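Local coordinates for superoxide dismutase [Ni] (Streptomyces coelicolor, PDB 1T6U) that uses a nickel ion to catalyse the disproportionation of superoxide into hydrogen peroxide and molecular oxygen as a hollow homohexamer, at the interface of chains A and B and the interface of chains A and C. Numbering follows the deposited sequence. Chains: chain A/B/C, Superoxide dismutase [Ni].

Contacts 1 and 3 are two patches of the same two-fold A/B interface, with centres about 10 Å apart; they share A:Leu82 and B:Ser60 and draw on helices 34-62 and 74-89 of both chains, with the loop residue B:Asp3 joining in contact 1. Contact 2 faces chain C, about 22 Å from contact 1 and 19 Å from contact 3, and pairs the N-terminal segment and the start of helix 12-30 of chain A with helix 12-28 of chain C. The N-terminal nickel-binding segment thus takes part in both interfaces that help build the homohexamer: through B:Asp3 in contact 1, and through A:His1 to A:Asp10 in contact 2.

Contact 1: the interface of chains A and B. Residues chain A 49, 52, 82-83, 86, 89; chain B 3, 60-61.
A:Lys52 and B:Asp3 reach toward each other tip to tip, while A:Lys89 crosses the same aspartate at about a right angle. Both ammonium groups bind one carboxylate oxygen, OD2 of B:Asp3, by salt bridges from different directions. A:Lys89 NZ takes the anti lone pair of B:Asp3 OD2 at 2.8 Å; A:Lys52 NZ, also 2.8 Å from B:Asp3 OD2, comes from above the carboxylate plane. The second oxygen meets A:Ser86, whose hydroxyl OG gives a 2.8 Å hydrogen bond to the syn lone pair of B:Asp3 OD1. With both oxygens gripped, the rotation of the carboxylate is fixed. A bend at chi3 (86°) in the otherwise extended outer chain of A:Lys52 brings NZ also to B:Asp61, whose OD1 receives it on the syn side at 2.8 Å. That oxygen takes a further bond from B:Ser60 OG. A:Glu49 OE1 forms a salt bridge with A:Lys89 NZ at 2.7 Å, which would hold that ammonium in place. This polar junction ties the N-terminal segment and the end of helix 34-62 of one subunit to its hexamer partner. Farther along, A:Leu82 CB packs on B:Ser60 CB at 3.6 Å. A:Lys83 NZ hydrogen-bonds to the backbone oxygen O of B:Ser60 at 2.8 Å, approaching 49° above the carbonyl plane.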
ATOM      1  N   GLU A  49      -2.549 -10.351   7.822  1.00  7.28           N
ATOM      2  CA  GLU A  49      -1.620  -9.248   8.043  1.00  8.16           C
ATOM      3  C   GLU A  49      -2.310  -7.990   8.558  1.00  7.51           C
ATOM      4  O   GLU A  49      -1.790  -7.344   9.456  1.00  8.93           O
ATOM      5  CB  GLU A  49      -0.873  -8.940   6.730  1.00  8.98           C
ATOM      6  CG  GLU A  49       0.149  -7.808   6.841  1.00 10.08           C
ATOM      7  CD  GLU A  49       1.360  -8.135   7.685  1.00 12.52           C
ATOM      8  OE1 GLU A  49       1.523  -9.233   8.268  1.00 11.28           O
ATOM      9  OE2 GLU A  49       2.216  -7.205   7.748  1.00 17.55           O
ATOM     10  N   LYS A  52      -3.065  -8.469  12.183  1.00  8.99           N
ATOM     11  CA  LYS A  52      -1.884  -8.237  12.993  1.00  8.07           C
ATOM     12  C   LYS A  52      -1.633  -6.751  13.225  1.00  9.25           C
ATOM     13  O   LYS A  52      -1.322  -6.332  14.359  1.00  8.44           O
ATOM     14  CB  LYS A  52      -0.671  -8.891  12.346  1.00  9.03           C
ATOM     15  CG  LYS A  52      -0.641 -10.412  12.421  1.00 10.06           C
ATOM     16  CD  LYS A  52       0.615 -11.000  11.780  1.00  9.30           C
ATOM     17  CE  LYS A  52       1.782 -11.065  12.725  1.00 10.54           C
ATOM     18  NZ  LYS A  52       3.054 -11.377  11.995  1.00 11.83           N
ATOM     19  N   LEU A  82      -0.648 -12.315  18.163  1.00 11.45           N
ATOM     20  CA  LEU A  82       0.051 -12.081  16.903  1.00 10.21           C
ATOM     21  C   LEU A  82       0.629 -13.377  16.378  1.00 11.49           C
ATOM     22  O   LEU A  82       0.532 -13.635  15.188  1.00  9.63           O
ATOM     23  CB  LEU A  82       1.126 -11.003  17.069  1.00  9.30           C
ATOM     24  CG  LEU A  82       0.545  -9.615  17.364  1.00 10.36           C
ATOM     25  CD1 LEU A  82       1.642  -8.601  17.662  1.00 12.78           C
ATOM     26  CD2 LEU A  82      -0.310  -9.042  16.239  1.00 13.03           C
ATOM     27  N   LYS A  83       1.182 -14.183  17.280  1.00 11.63           N
ATOM     28  CA  LYS A  83       1.681 -15.490  16.888  1.00  9.59           C
ATOM     29  C   LYS A  83       0.563 -16.390  16.373  1.00 10.91           C
ATOM     30  O   LYS A  83       0.779 -17.226  15.452  1.00 11.80           O
ATOM     31  CB  LYS A  83       2.458 -16.106  18.075  1.00 11.15           C
ATOM     32  CG  LYS A  83       3.834 -15.476  18.258  1.00 13.23           C
ATOM     33  CD  LYS A  83       4.529 -16.037  19.505  1.00 12.71           C
ATOM     34  CE  LYS A  83       6.023 -15.781  19.461  1.00 12.88           C
ATOM     35  NZ  LYS A  83       6.365 -14.337  19.341  1.00 13.08           N
ATOM     36  N   SER A  86      -0.066 -15.436  12.836  1.00 11.11           N
ATOM     37  CA  SER A  86       0.960 -15.996  11.991  1.00 10.92           C
ATOM     38  C   SER A  86       0.648 -17.465  11.709  1.00 10.59           C
ATOM     39  O   SER A  86       0.843 -17.964  10.605  1.00 10.76           O
ATOM     40  CB  SER A  86       2.332 -15.884  12.608  1.00 12.23           C
ATOM     41  OG  SER A  86       2.819 -14.557  12.653  1.00 12.11           O
ATOM     42  N   LYS A  89      -2.109 -17.682   9.132  1.00 10.41           N
ATOM     43  CA  LYS A  89      -1.507 -17.502   7.796  1.00  9.75           C
ATOM     44  C   LYS A  89      -0.973 -18.811   7.253  1.00 10.94           C
ATOM     45  O   LYS A  89      -1.201 -19.117   6.078  1.00 10.94           O
ATOM     46  CB  LYS A  89      -0.329 -16.497   7.744  1.00 12.36           C
ATOM     47  CG  LYS A  89      -0.726 -15.037   7.884  1.00 11.57           C
ATOM     48  CD  LYS A  89       0.556 -14.201   7.802  1.00  8.53           C
ATOM     49  CE  LYS A  89       0.301 -12.694   7.913  1.00 10.94           C
ATOM     50  NZ  LYS A  89       1.558 -11.902   7.749  1.00 10.40           N
TER
ATOM     51  N   ASP B   3       6.948 -13.320   7.453  1.00  9.76           N
ATOM     52  CA  ASP B   3       6.004 -14.229   8.082  1.00  9.89           C
ATOM     53  C   ASP B   3       5.820 -15.536   7.334  1.00 10.60           C
ATOM     54  O   ASP B   3       4.865 -16.258   7.560  1.00 11.20           O
ATOM     55  CB  ASP B   3       4.646 -13.511   8.267  1.00 10.69           C
ATOM     56  CG  ASP B   3       4.003 -13.754   9.598  1.00 11.04           C
ATOM     57  OD1 ASP B   3       4.463 -14.538  10.404  1.00 12.21           O
ATOM     58  OD2 ASP B   3       2.949 -13.115   9.840  1.00 12.03           O
ATOM     59  N   SER B  60       6.896  -9.912  17.437  1.00 12.00           N
ATOM     60  CA  SER B  60       5.904 -10.961  17.252  1.00 13.00           C
ATOM     61  C   SER B  60       6.466 -12.169  16.519  1.00 11.35           C
ATOM     62  O   SER B  60       6.073 -13.309  16.776  1.00 14.37           O
ATOM     63  CB  SER B  60       4.684 -10.502  16.457  1.00 12.90           C
ATOM     64  OG  SER B  60       5.047  -9.971  15.181  1.00 12.41           O
ATOM     65  N   ASP B  61       7.336 -11.890  15.553  1.00 12.24           N
ATOM     66  CA  ASP B  61       7.739 -12.985  14.701  1.00 12.99           C
ATOM     67  C   ASP B  61       9.110 -13.551  15.024  1.00 14.68           C
ATOM     68  O   ASP B  61       9.305 -14.767  14.894  1.00 21.25           O
ATOM     69  CB  ASP B  61       7.668 -12.491  13.261  1.00 12.64           C
ATOM     70  CG  ASP B  61       6.297 -12.098  12.751  1.00 11.03           C
ATOM     71  OD1 ASP B  61       5.316 -12.038  13.511  1.00 11.90           O
ATOM     72  OD2 ASP B  61       6.260 -11.828  11.506  1.00 16.35           O
TER
HETATM   73  O   HOH W   1       4.250 -14.503  14.922  1.00 19.17           O
HETATM   74  O   HOH W   2       3.785 -18.089   9.306  1.00 27.52           O

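Contact 2: the interface of chains A and C. Residues chain A 1, 6, 8-10, 13; chain C 16-17, 19-20.
The A:His1 imidazole points its NE2 at the carboxylate of C:Glu17, the two planes 24° apart, while the amide oxygen OE1 of A:Gln13 lies at the ring edge, in plane. This is the N-terminal nickel hook of NiSOD, in which A:His1 and A:Cys6 are catalytic metal ligands, docked on helix 12-28 of a neighbouring subunit. On a face of the A:Tyr9 ring, the terminal N of A:His1 sits 3.7 Å above the plane toward the rim. From A:His1, NE2 donates to C:Glu17 OE2 at 2.8 Å, bending to 147° at the hydrogen and reaching OE2 from above the carboxylate plane. The bond links the nickel-binding imidazole to the adjoining chain and would steady its orientation. C:Glu17 presents this carboxylate through a bend at chi2 (-58°). Its other oxygen, OE1, takes a weak bond from A:Gln13 NE2, whose amide is turned well away from the carboxylate plane.

Beside this polar pair, A:Val8 and C:Ile16 slide past each other in opposite directions, CG1 of each meeting at 3.8 Å. The C:Ile16 CD1 tip continues to A:Asp10 CB at 3.4 Å. A:Val8 CG2 rests against C:Ser20 CA, and within chain A the A:Val8 amide N donates to the sulfur SG of A:Cys6 over 3.3 Å.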
ATOM      1  N   HIS A   1      -6.675   5.419  16.102  0.57 10.55           N
ATOM      2  CA  HIS A   1      -6.152   4.149  15.561  0.57 11.41           C
ATOM      3  C   HIS A   1      -5.079   4.477  14.535  1.00 11.05           C
ATOM      4  O   HIS A   1      -4.324   3.650  14.029  1.00 12.67           O
ATOM      5  CB  HIS A   1      -7.256   3.329  14.901  0.57 10.92           C
ATOM      6  CG  HIS A   1      -7.969   4.027  13.777  0.57 13.32           C
ATOM      7  ND1 HIS A   1      -7.777   5.384  13.576  0.57 14.56           N
ATOM      8  CD2 HIS A   1      -8.838   3.622  12.813  0.57 13.00           C
ATOM      9  CE1 HIS A   1      -8.507   5.761  12.529  0.57 16.93           C
ATOM     10  NE2 HIS A   1      -9.171   4.710  12.051  0.57 12.58           N
ATOM     11  N   CYS A   6      -6.231  10.038  17.154  1.00 13.14           N
ATOM     12  CA  CYS A   6      -7.628  10.383  16.902  1.00 11.91           C
ATOM     13  C   CYS A   6      -8.558   9.991  18.028  1.00 11.84           C
ATOM     14  O   CYS A   6      -9.669  10.500  18.059  1.00 14.20           O
ATOM     15  CB  CYS A   6      -8.115   9.738  15.602  1.00 11.25           C
ATOM     16  SG  CYS A   6      -8.266   7.948  15.692  1.00 11.90           S
ATOM     17  N   VAL A   8     -10.002   7.132  18.436  1.00 10.91           N
ATOM     18  CA  VAL A   8     -10.952   6.117  17.983  1.00 11.07           C
ATOM     19  C   VAL A   8     -10.268   4.749  17.902  1.00 10.75           C
ATOM     20  O   VAL A   8      -9.322   4.575  17.153  1.00 11.36           O
ATOM     21  CB  VAL A   8     -11.559   6.477  16.615  1.00 11.86           C
ATOM     22  CG1 VAL A   8     -12.531   5.412  16.118  1.00 12.12           C
ATOM     23  CG2 VAL A   8     -12.299   7.793  16.711  1.00 14.75           C
ATOM     24  N   TYR A   9     -10.775   3.823  18.692  1.00  9.64           N
ATOM     25  CA  TYR A   9     -10.309   2.439  18.649  1.00  9.44           C
ATOM     26  C   TYR A   9     -11.441   1.462  18.844  1.00  9.85           C
ATOM     27  O   TYR A   9     -12.390   1.738  19.569  1.00 12.66           O
ATOM     28  CB  TYR A   9      -9.306   2.101  19.769  1.00 12.01           C
ATOM     29  CG  TYR A   9      -8.067   2.960  19.780  1.00 13.79           C
ATOM     30  CD1 TYR A   9      -8.064   4.166  20.438  1.00 13.96           C
ATOM     31  CD2 TYR A   9      -6.937   2.551  19.112  1.00 17.57           C
ATOM     32  CE1 TYR A   9      -6.915   4.930  20.425  1.00 19.79           C
ATOM     33  CE2 TYR A   9      -5.793   3.299  19.098  1.00 19.99           C
ATOM     34  CZ  TYR A   9      -5.806   4.497  19.761  1.00 19.33           C
ATOM     35  OH  TYR A   9      -4.675   5.278  19.774  1.00 31.76           O
ATOM     36  N   ASP A  10     -11.319   0.276  18.247  1.00 11.64           N
ATOM     37  CA  ASP A  10     -12.259  -0.805  18.499  1.00 11.54           C
ATOM     38  C   ASP A  10     -11.588  -2.091  18.050  1.00  9.65           C
ATOM     39  O   ASP A  10     -11.190  -2.182  16.879  1.00  9.86           O
ATOM     40  CB  ASP A  10     -13.572  -0.590  17.785  1.00 12.51           C
ATOM     41  CG  ASP A  10     -14.689  -1.486  18.251  1.00 14.23           C
ATOM     42  OD1 ASP A  10     -14.414  -2.644  18.573  1.00 12.67           O
ATOM     43  OD2 ASP A  10     -15.868  -1.066  18.308  1.00 20.64           O
ATOM     44  N   GLN A  13     -11.987  -4.066  14.482  1.00  9.25           N
ATOM     45  CA  GLN A  13     -11.208  -4.008  13.253  1.00  8.89           C
ATOM     46  C   GLN A  13     -10.393  -5.287  13.105  1.00  9.14           C
ATOM     47  O   GLN A  13     -10.421  -5.896  12.036  1.00  9.55           O
ATOM     48  CB  GLN A  13     -10.299  -2.763  13.188  1.00  8.89           C
ATOM     49  CG  GLN A  13     -11.030  -1.435  13.299  1.00 11.21           C
ATOM     50  CD  GLN A  13     -10.122  -0.279  12.919  1.00 11.27           C
ATOM     51  OE1 GLN A  13      -9.276   0.199  13.715  1.00 14.36           O
ATOM     52  NE2 GLN A  13     -10.283   0.214  11.695  1.00 13.77           N
TER
ATOM     53  N   ILE C  16     -16.220   3.017  11.340  1.00  8.96           N
ATOM     54  CA  ILE C  16     -15.137   3.409  12.246  1.00 10.82           C
ATOM     55  C   ILE C  16     -14.148   4.365  11.560  1.00 10.16           C
ATOM     56  O   ILE C  16     -13.629   5.275  12.207  1.00  9.55           O
ATOM     57  CB  ILE C  16     -14.394   2.174  12.800  1.00 11.90           C
ATOM     58  CG1 ILE C  16     -13.448   2.471  13.969  1.00 18.70           C
ATOM     59  CG2 ILE C  16     -13.592   1.463  11.724  1.00 19.50           C
ATOM     60  CD1 ILE C  16     -13.330   1.429  15.055  1.00 27.48           C
ATOM     61  N   GLU C  17     -13.853   4.167  10.263  1.00  9.02           N
ATOM     62  CA  GLU C  17     -12.980   5.108   9.573  1.00  7.92           C
ATOM     63  C   GLU C  17     -13.649   6.471   9.478  1.00  7.66           C
ATOM     64  O   GLU C  17     -12.969   7.491   9.675  1.00  9.23           O
ATOM     65  CB  GLU C  17     -12.563   4.551   8.227  1.00  8.95           C
ATOM     66  CG  GLU C  17     -11.724   3.282   8.311  1.00  8.25           C
ATOM     67  CD  GLU C  17     -10.439   3.413   9.098  1.00 10.30           C
ATOM     68  OE1 GLU C  17      -9.822   2.354   9.432  1.00 12.78           O
ATOM     69  OE2 GLU C  17     -10.015   4.557   9.399  1.00 13.40           O
ATOM     70  N   GLU C  19     -15.811   7.675  11.594  1.00  9.40           N
ATOM     71  CA  GLU C  19     -15.725   8.258  12.914  1.00  9.59           C
ATOM     72  C   GLU C  19     -14.344   8.862  13.167  1.00 11.06           C
ATOM     73  O   GLU C  19     -14.238   9.924  13.789  1.00 12.35           O
ATOM     74  CB  GLU C  19     -16.039   7.184  13.961  1.00 12.88           C
ATOM     75  CG  GLU C  19     -17.457   6.717  13.981  1.00 15.33           C
ATOM     76  CD  GLU C  19     -18.420   7.640  14.678  1.00 23.14           C
ATOM     77  OE1 GLU C  19     -18.105   8.780  15.024  1.00 24.41           O
ATOM     78  OE2 GLU C  19     -19.545   7.095  14.825  1.00 30.25           O
ATOM     79  N   SER C  20     -13.287   8.189  12.707  1.00  9.87           N
ATOM     80  CA  SER C  20     -11.946   8.756  12.903  1.00 10.97           C
ATOM     81  C   SER C  20     -11.827  10.027  12.087  1.00 10.36           C
ATOM     82  O   SER C  20     -11.221  11.015  12.585  1.00 10.86           O
ATOM     83  CB  SER C  20     -10.854   7.712  12.633  1.00 13.64           C
ATOM     84  OG  SER C  20     -10.654   7.558  11.260  1.00 20.37           O
TER

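Contact 3: the interface of chains A and B. Residues chain A 56, 59, 75, 78-79, 82; chain B 56, 59-60, 78, 82.
Aromatic stacking dominates here: A:Trp59 and its two-fold mate B:Trp59 reach toward each other tip to tip and overlap through their six-membered rings, with centroids 3.6 Å apart and planes only 2° from parallel. In each, CG stands anti to the backbone N (chi1 -180° in A:Trp59), sending the indole across the interface from helix 34-62.

Apolar side chains meet these rings at a steep angle. CG1 of A:Val78 lies at the edge of B:Trp59, in plane, 3.7 Å from CH2 of B:Trp59; on the other side CB of B:Val78 lies at the edge of A:Trp59, in plane, with its CG1 against CH2. The CD1 methyl of A:Leu82 touches B:Trp59 CZ3 at 3.7 Å, a contact echoed by B:Leu82 on A:Trp59.

Polar groups surround the stack. ND2 of A:Asn79 sits 3.2 Å above the centre of B:Trp59, on the face opposite A:Trp59, its amide steeply inclined to the indole. The same nitrogen donates to the backbone oxygen O of B:Trp59 at 2.9 Å, so one amide both covers the ring and may help hold its main chain. Near the two-fold axis the hydroxyls A:Ser56 OG and B:Ser56 OG share a 2.7 Å hydrogen bond. Within chain A, A:Trp59 NE1 donates to A:His75 ND1 over 2.9 Å, lying close to both ring planes, with 155° at the hydrogen.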
ATOM      1  N   SER A  56      -1.582  -4.978  16.881  1.00  9.23           N
ATOM      2  CA  SER A  56      -0.384  -4.284  17.310  1.00  9.43           C
ATOM      3  C   SER A  56      -0.695  -2.841  17.697  1.00  9.26           C
ATOM      4  O   SER A  56      -0.206  -2.312  18.692  1.00 11.10           O
ATOM      5  CB  SER A  56       0.671  -4.366  16.194  1.00 10.72           C
ATOM      6  OG  SER A  56       1.922  -3.817  16.654  1.00 11.93           O
ATOM      7  N   TRP A  59      -2.229  -2.398  21.083  1.00 10.69           N
ATOM      8  CA  TRP A  59      -1.198  -2.650  22.095  1.00 11.18           C
ATOM      9  C   TRP A  59      -0.272  -1.448  22.279  1.00 11.80           C
ATOM     10  O   TRP A  59       0.029  -1.005  23.405  1.00 11.89           O
ATOM     11  CB  TRP A  59      -0.369  -3.869  21.746  1.00 11.01           C
ATOM     12  CG  TRP A  59       0.711  -4.227  22.703  1.00 10.39           C
ATOM     13  CD1 TRP A  59       0.527  -4.556  24.032  1.00 12.09           C
ATOM     14  CD2 TRP A  59       2.111  -4.297  22.444  1.00 10.86           C
ATOM     15  NE1 TRP A  59       1.747  -4.827  24.585  1.00 13.62           N
ATOM     16  CE2 TRP A  59       2.742  -4.676  23.637  1.00 13.03           C
ATOM     17  CE3 TRP A  59       2.915  -4.084  21.316  1.00 10.35           C
ATOM     18  CZ2 TRP A  59       4.127  -4.834  23.716  1.00 15.06           C
ATOM     19  CZ3 TRP A  59       4.283  -4.242  21.399  1.00 13.65           C
ATOM     20  CH2 TRP A  59       4.895  -4.624  22.611  1.00 12.93           C
ATOM     21  N   HIS A  75       0.680  -7.924  27.891  1.00 15.56           N
ATOM     22  CA  HIS A  75       1.783  -7.986  26.935  1.00 13.71           C
ATOM     23  C   HIS A  75       1.916  -9.344  26.269  1.00 14.29           C
ATOM     24  O   HIS A  75       2.023  -9.430  25.046  1.00 13.08           O
ATOM     25  CB  HIS A  75       3.121  -7.651  27.626  1.00 14.67           C
ATOM     26  CG  HIS A  75       3.351  -6.227  27.954  1.00 11.22           C
ATOM     27  ND1 HIS A  75       2.879  -5.186  27.197  1.00 15.35           N
ATOM     28  CD2 HIS A  75       4.038  -5.652  28.962  1.00 14.21           C
ATOM     29  CE1 HIS A  75       3.269  -4.023  27.746  1.00 16.60           C
ATOM     30  NE2 HIS A  75       3.975  -4.296  28.830  1.00 16.18           N
ATOM     31  N   VAL A  78      -1.001 -10.149  23.914  1.00 11.72           N
ATOM     32  CA  VAL A  78      -0.927  -9.561  22.564  1.00 11.44           C
ATOM     33  C   VAL A  78       0.099 -10.327  21.723  1.00 11.87           C
ATOM     34  O   VAL A  78      -0.138 -10.618  20.552  1.00 10.46           O
ATOM     35  CB  VAL A  78      -0.607  -8.072  22.655  1.00 11.04           C
ATOM     36  CG1 VAL A  78      -0.292  -7.493  21.285  1.00 10.86           C
ATOM     37  CG2 VAL A  78      -1.771  -7.303  23.309  1.00 12.39           C
ATOM     38  N   ASN A  79       1.236 -10.679  22.345  1.00 11.44           N
ATOM     39  CA  ASN A  79       2.265 -11.437  21.611  1.00 11.48           C
ATOM     40  C   ASN A  79       1.722 -12.776  21.119  1.00 10.57           C
ATOM     41  O   ASN A  79       1.947 -13.119  19.966  1.00 11.22           O
ATOM     42  CB  ASN A  79       3.535 -11.663  22.422  1.00 12.45           C
ATOM     43  CG  ASN A  79       4.733 -12.022  21.561  1.00 11.70           C
ATOM     44  OD1 ASN A  79       5.032 -13.222  21.372  1.00 12.00           O
ATOM     45  ND2 ASN A  79       5.412 -11.003  21.063  1.00 13.80           N
ATOM     46  N   LEU A  82      -0.648 -12.315  18.163  1.00 11.45           N
ATOM     47  CA  LEU A  82       0.051 -12.081  16.903  1.00 10.21           C
ATOM     48  C   LEU A  82       0.629 -13.377  16.378  1.00 11.49           C
ATOM     49  O   LEU A  82       0.532 -13.635  15.188  1.00  9.63           O
ATOM     50  CB  LEU A  82       1.126 -11.003  17.069  1.00  9.30           C
ATOM     51  CG  LEU A  82       0.545  -9.615  17.364  1.00 10.36           C
ATOM     52  CD1 LEU A  82       1.642  -8.601  17.662  1.00 12.78           C
ATOM     53  CD2 LEU A  82      -0.310  -9.042  16.239  1.00 13.03           C
TER
ATOM     54  N   SER B  56       7.493  -4.012  15.525  1.00 11.00           N
ATOM     55  CA  SER B  56       6.468  -5.006  15.872  1.00 10.45           C
ATOM     56  C   SER B  56       6.788  -6.379  15.327  1.00  9.28           C
ATOM     57  O   SER B  56       6.596  -7.360  16.042  1.00 11.03           O
ATOM     58  CB  SER B  56       5.127  -4.529  15.350  1.00 10.24           C
ATOM     59  OG  SER B  56       4.060  -5.293  15.861  1.00 12.62           O
ATOM     60  N   TRP B  59       9.274  -8.319  17.392  1.00 10.99           N
ATOM     61  CA  TRP B  59       8.665  -8.739  18.641  1.00 12.02           C
ATOM     62  C   TRP B  59       7.723  -9.925  18.495  1.00 10.54           C
ATOM     63  O   TRP B  59       7.753 -10.822  19.332  1.00 14.10           O
ATOM     64  CB  TRP B  59       7.864  -7.569  19.226  1.00 11.82           C
ATOM     65  CG  TRP B  59       7.235  -7.808  20.544  1.00 10.40           C
ATOM     66  CD1 TRP B  59       7.810  -8.141  21.719  1.00 11.60           C
ATOM     67  CD2 TRP B  59       5.830  -7.710  20.801  1.00 10.64           C
ATOM     68  NE1 TRP B  59       6.871  -8.259  22.683  1.00 12.17           N
ATOM     69  CE2 TRP B  59       5.639  -8.006  22.149  1.00 11.84           C
ATOM     70  CE3 TRP B  59       4.722  -7.420  20.019  1.00 10.32           C
ATOM     71  CZ2 TRP B  59       4.388  -8.010  22.754  1.00 14.24           C
ATOM     72  CZ3 TRP B  59       3.479  -7.423  20.601  1.00 11.00           C
ATOM     73  CH2 TRP B  59       3.325  -7.719  21.949  1.00 11.53           C
ATOM     74  N   SER B  60       6.896  -9.912  17.437  1.00 12.00           N
ATOM     75  CA  SER B  60       5.904 -10.961  17.252  1.00 13.00           C
ATOM     76  C   SER B  60       6.466 -12.169  16.519  1.00 11.35           C
ATOM     77  O   SER B  60       6.073 -13.309  16.776  1.00 14.37           O
ATOM     78  CB  SER B  60       4.684 -10.502  16.457  1.00 12.90           C
ATOM     79  OG  SER B  60       5.047  -9.971  15.181  1.00 12.41           O
ATOM     80  N   VAL B  78       9.755  -3.201  23.948  1.00 13.07           N
ATOM     81  CA  VAL B  78       9.175  -3.041  22.615  1.00 12.92           C
ATOM     82  C   VAL B  78       8.019  -2.063  22.674  1.00 12.61           C
ATOM     83  O   VAL B  78       7.880  -1.185  21.794  1.00 11.52           O
ATOM     84  CB  VAL B  78       8.793  -4.416  22.019  1.00 11.86           C
ATOM     85  CG1 VAL B  78       7.996  -4.236  20.713  1.00 12.97           C
ATOM     86  CG2 VAL B  78      10.015  -5.257  21.804  1.00 13.69           C
ATOM     87  N   LEU B  82       7.782   1.576  20.478  1.00 12.01           N
ATOM     88  CA  LEU B  82       6.701   1.958  19.589  1.00 11.31           C
ATOM     89  C   LEU B  82       6.116   3.292  20.027  1.00 10.99           C
ATOM     90  O   LEU B  82       5.816   4.153  19.203  1.00 11.74           O
ATOM     91  CB  LEU B  82       5.671   0.810  19.543  1.00 10.31           C
ATOM     92  CG  LEU B  82       6.151  -0.465  18.878  1.00  9.90           C
ATOM     93  CD1 LEU B  82       5.060  -1.540  18.974  1.00 14.41           C
ATOM     94  CD2 LEU B  82       6.574  -0.307  17.413  1.00 10.03           C
TER